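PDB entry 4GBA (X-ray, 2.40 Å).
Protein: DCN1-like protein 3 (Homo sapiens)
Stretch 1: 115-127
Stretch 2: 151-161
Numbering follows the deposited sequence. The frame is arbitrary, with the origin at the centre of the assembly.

Stretch 1, residues 115-127: RSLHREIAIALWK
Stretch 2 (151-161) GIKGISRDTWN

At the centre of the contact two indole rings lie face to face. The five-membered ring of Trp-126 and the six-membered ring of Trp-160 form an offset stack, centroids 4.0 Å apart and planes at 15°, with Trp-126 CE2 3.4 Å from Trp-160 CE3. Flat indoles suit a stack; each CA-to-CB bond points sideways, but the long side chain brings its end nearer to the other stretch; chi1 is -100° in Trp-126 and t in Trp-160, with chi2 at -39° and -89°. Both NE1 atoms find hydrogen bonds elsewhere in the structure.

Aliphatic groups pack against the two rings. Leu-117 CD1 lies 3.9 Å from Trp-160 CE3, and Leu-125 CB 3.9 Å from Trp-160 CH2; both leucines are m,t. Ile-155 (m,m) packs against both Trp-126 and Ala-122: CG2 is 3.7 Å from Trp-126 CH2 and CG1 is 3.7 Å from Ala-122 CB. The small alanine methyl points toward the other stretch.

Leu-117 and Ile-155 belong to short paired strands; the other side chains come from the helices that follow, 119-127 and 157-161. The helix axes run at 23°, nearly parallel, and approach to 12.8 Å. The strands are antiparallel: Leu-117 N donates to Ile-155 O (2.9 Å) and Ile-155 N to Leu-117 O (3.0 Å), and both side chains share one sheet face. Next, His-118 opposes Gly-154 in a non-hydrogen-bonded pair, CA atoms 4.8 Å apart. Glycine fits here: an ideal CB would lie 2.6 Å from Leu-117 O, a clash.

Farther out, Arg-119 (t,t,p) lays its aliphatic stem against Ile-152, CG to CD1 3.8 Å, while its NH1 is hydrogen-bonded elsewhere in the structure. His-118 and Ser-156 occupy N-cap positions; serine is common there because its hydroxyl can meet free backbone amides. At the polar edge, a water accepts from Arg-157 NH2 (2.6 Å) and donates weakly to Arg-115 O (3.4 Å).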

# COMPACT_ATOMS: atom_id res chain seq x y z
N ARG A 115 3.83 -13.47 7.78
CA ARG A 115 4.33 -12.43 8.67
C ARG A 115 5.16 -11.46 7.84
O ARG A 115 5.54 -10.38 8.31
CB ARG A 115 5.17 -13.05 9.79
N SER A 116 5.43 -11.85 6.60
CA SER A 116 6.16 -11.03 5.63
C SER A 116 5.34 -10.80 4.35
O SER A 116 4.48 -11.62 4.01
CB SER A 116 7.50 -11.70 5.27
OG SER A 116 8.39 -11.73 6.37
N LEU A 117 5.61 -9.70 3.65
CA LEU A 117 4.98 -9.45 2.35
C LEU A 117 5.68 -10.22 1.24
O LEU A 117 6.91 -10.36 1.25
CB LEU A 117 5.08 -7.96 2.00
CG LEU A 117 4.30 -6.91 2.78
CD1 LEU A 117 4.63 -5.55 2.20
CD2 LEU A 117 2.81 -7.19 2.72
N HIS A 118 4.92 -10.70 0.26
CA HIS A 118 5.54 -11.30 -0.92
C HIS A 118 6.37 -10.21 -1.57
O HIS A 118 5.92 -9.07 -1.69
CB HIS A 118 4.49 -11.81 -1.92
CG HIS A 118 3.72 -13.00 -1.45
ND1 HIS A 118 4.33 -14.14 -0.96
CD2 HIS A 118 2.39 -13.24 -1.42
CE1 HIS A 118 3.41 -15.02 -0.64
NE2 HIS A 118 2.21 -14.51 -0.90
N ARG A 119 7.59 -10.54 -1.98
CA ARG A 119 8.45 -9.57 -2.63
C ARG A 119 7.69 -8.66 -3.63
O ARG A 119 7.89 -7.45 -3.64
CB ARG A 119 9.61 -10.28 -3.33
CG ARG A 119 10.75 -9.38 -3.81
CD ARG A 119 11.80 -10.22 -4.53
NE ARG A 119 11.14 -11.02 -5.56
CZ ARG A 119 10.94 -10.62 -6.81
NH1 ARG A 119 11.41 -9.44 -7.20
NH2 ARG A 119 10.29 -11.39 -7.67
N GLU A 120 6.81 -9.25 -4.45
CA GLU A 120 6.18 -8.50 -5.55
C GLU A 120 5.07 -7.56 -5.09
O GLU A 120 4.86 -6.51 -5.70
CB GLU A 120 5.65 -9.45 -6.61
CG GLU A 120 6.70 -10.40 -7.13
CD GLU A 120 6.23 -11.20 -8.32
OE1 GLU A 120 6.43 -12.43 -8.32
OE2 GLU A 120 5.65 -10.60 -9.25
N ILE A 121 4.36 -7.95 -4.04
CA ILE A 121 3.41 -7.09 -3.35
C ILE A 121 4.14 -5.92 -2.71
O ILE A 121 3.75 -4.77 -2.85
CB ILE A 121 2.69 -7.85 -2.23
CG1 ILE A 121 1.88 -9.00 -2.82
CG2 ILE A 121 1.79 -6.91 -1.46
CD1 ILE A 121 0.83 -8.54 -3.81
N ALA A 122 5.21 -6.23 -1.99
CA ALA A 122 6.06 -5.21 -1.41
C ALA A 122 6.46 -4.20 -2.48
O ALA A 122 6.38 -2.99 -2.25
CB ALA A 122 7.30 -5.85 -0.77
N ILE A 123 6.90 -4.69 -3.63
CA ILE A 123 7.35 -3.81 -4.72
C ILE A 123 6.20 -2.92 -5.24
O ILE A 123 6.38 -1.72 -5.44
CB ILE A 123 7.95 -4.60 -5.89
CG1 ILE A 123 9.27 -5.25 -5.48
CG2 ILE A 123 8.18 -3.69 -7.09
CD1 ILE A 123 9.91 -6.07 -6.59
N ALA A 124 5.04 -3.53 -5.45
CA ALA A 124 3.86 -2.81 -5.89
C ALA A 124 3.37 -1.80 -4.85
O ALA A 124 3.00 -0.67 -5.19
CB ALA A 124 2.75 -3.80 -6.23
N LEU A 125 3.37 -2.20 -3.58
CA LEU A 125 2.89 -1.35 -2.49
C LEU A 125 3.84 -0.21 -2.18
O LEU A 125 3.42 0.90 -1.89
CB LEU A 125 2.62 -2.18 -1.24
CG LEU A 125 1.37 -3.04 -1.37
CD1 LEU A 125 1.13 -3.83 -0.10
CD2 LEU A 125 0.17 -2.16 -1.70
N TRP A 126 5.14 -0.46 -2.27
CA TRP A 126 6.09 0.64 -2.12
C TRP A 126 5.89 1.71 -3.18
O TRP A 126 5.87 2.89 -2.86
CB TRP A 126 7.53 0.14 -2.14
CG TRP A 126 8.12 -0.00 -0.77
CD1 TRP A 126 7.94 0.84 0.29
CD2 TRP A 126 8.97 -1.05 -0.31
NE1 TRP A 126 8.64 0.39 1.38
CE2 TRP A 126 9.28 -0.77 1.04
CE3 TRP A 126 9.52 -2.19 -0.92
CZ2 TRP A 126 10.12 -1.60 1.80
CZ3 TRP A 126 10.34 -3.02 -0.16
CH2 TRP A 126 10.64 -2.72 1.19
N LYS A 127 5.75 1.28 -4.44
CA LYS A 127 5.46 2.19 -5.55
C LYS A 127 4.16 2.97 -5.29
O LYS A 127 4.11 4.18 -5.44
CB LYS A 127 5.32 1.38 -6.83
CG LYS A 127 5.46 2.16 -8.12
CD LYS A 127 5.55 1.21 -9.33
CE LYS A 127 6.50 0.02 -9.05
NZ LYS A 127 6.70 -0.94 -10.20
N GLY A 151 18.13 -13.15 -3.84
CA GLY A 151 17.03 -14.08 -3.68
C GLY A 151 16.35 -14.07 -2.31
O GLY A 151 16.41 -15.05 -1.56
N ILE A 152 15.69 -12.96 -1.98
CA ILE A 152 14.89 -12.91 -0.77
C ILE A 152 13.48 -13.44 -1.07
O ILE A 152 13.00 -13.37 -2.22
CB ILE A 152 14.84 -11.49 -0.15
CG1 ILE A 152 14.50 -10.45 -1.22
CG2 ILE A 152 16.18 -11.13 0.49
CD1 ILE A 152 13.20 -9.72 -0.97
N LYS A 153 12.84 -14.02 -0.05
CA LYS A 153 11.48 -14.53 -0.21
C LYS A 153 10.45 -13.41 -0.00
O LYS A 153 9.47 -13.31 -0.74
CB LYS A 153 11.23 -15.67 0.79
N GLY A 154 10.69 -12.57 0.99
CA GLY A 154 9.74 -11.52 1.31
C GLY A 154 10.35 -10.35 2.03
O GLY A 154 11.57 -10.25 2.19
N ILE A 155 9.49 -9.43 2.45
CA ILE A 155 9.89 -8.23 3.17
C ILE A 155 9.20 -8.27 4.52
O ILE A 155 7.98 -8.38 4.61
CB ILE A 155 9.51 -6.95 2.37
CG1 ILE A 155 10.37 -6.84 1.10
CG2 ILE A 155 9.66 -5.69 3.23
CD1 ILE A 155 11.87 -6.67 1.37
N SER A 156 10.01 -8.21 5.58
CA SER A 156 9.50 -8.27 6.94
C SER A 156 9.04 -6.89 7.43
O SER A 156 9.25 -5.88 6.77
CB SER A 156 10.58 -8.84 7.89
OG SER A 156 11.66 -7.93 8.01
N ARG A 157 8.40 -6.88 8.60
CA ARG A 157 7.80 -5.67 9.15
C ARG A 157 8.83 -4.61 9.53
O ARG A 157 8.55 -3.42 9.43
CB ARG A 157 6.95 -6.00 10.38
CG ARG A 157 6.12 -4.83 10.87
CD ARG A 157 5.27 -5.22 12.07
NE ARG A 157 4.45 -6.40 11.79
CZ ARG A 157 3.17 -6.34 11.42
NH1 ARG A 157 2.56 -5.16 11.31
NH2 ARG A 157 2.50 -7.47 11.18
N ASP A 158 10.01 -5.04 9.97
CA ASP A 158 11.04 -4.10 10.40
C ASP A 158 11.79 -3.52 9.23
O ASP A 158 12.17 -2.35 9.25
CB ASP A 158 12.00 -4.79 11.38
CG ASP A 158 11.33 -5.11 12.70
OD1 ASP A 158 10.69 -4.19 13.27
OD2 ASP A 158 11.42 -6.27 13.15
N THR A 159 11.99 -4.33 8.19
CA THR A 159 12.59 -3.85 6.95
C THR A 159 11.68 -2.82 6.28
O THR A 159 12.14 -1.77 5.83
CB THR A 159 12.86 -5.01 5.96
OG1 THR A 159 13.63 -6.04 6.61
CG2 THR A 159 13.59 -4.51 4.73
N TRP A 160 10.39 -3.12 6.21
CA TRP A 160 9.41 -2.17 5.70
C TRP A 160 9.44 -0.89 6.56
O TRP A 160 9.58 0.22 6.04
CB TRP A 160 8.02 -2.80 5.69
CG TRP A 160 6.91 -1.88 5.24
CD1 TRP A 160 6.17 -1.03 6.03
CD2 TRP A 160 6.41 -1.72 3.91
NE1 TRP A 160 5.26 -0.35 5.27
CE2 TRP A 160 5.38 -0.75 3.96
CE3 TRP A 160 6.73 -2.31 2.67
CZ2 TRP A 160 4.67 -0.35 2.82
CZ3 TRP A 160 6.01 -1.90 1.53
CH2 TRP A 160 4.99 -0.93 1.62
N ASN A 161 9.34 -1.07 7.88
CA ASN A 161 9.33 0.03 8.85
C ASN A 161 10.54 0.96 8.70
O ASN A 161 10.38 2.17 8.66
CB ASN A 161 9.25 -0.52 10.29
CG ASN A 161 9.45 0.56 11.37
OD1 ASN A 161 10.55 0.73 11.92
ND2 ASN A 161 8.37 1.27 11.71
O HOH W 1 3.83 -9.75 11.13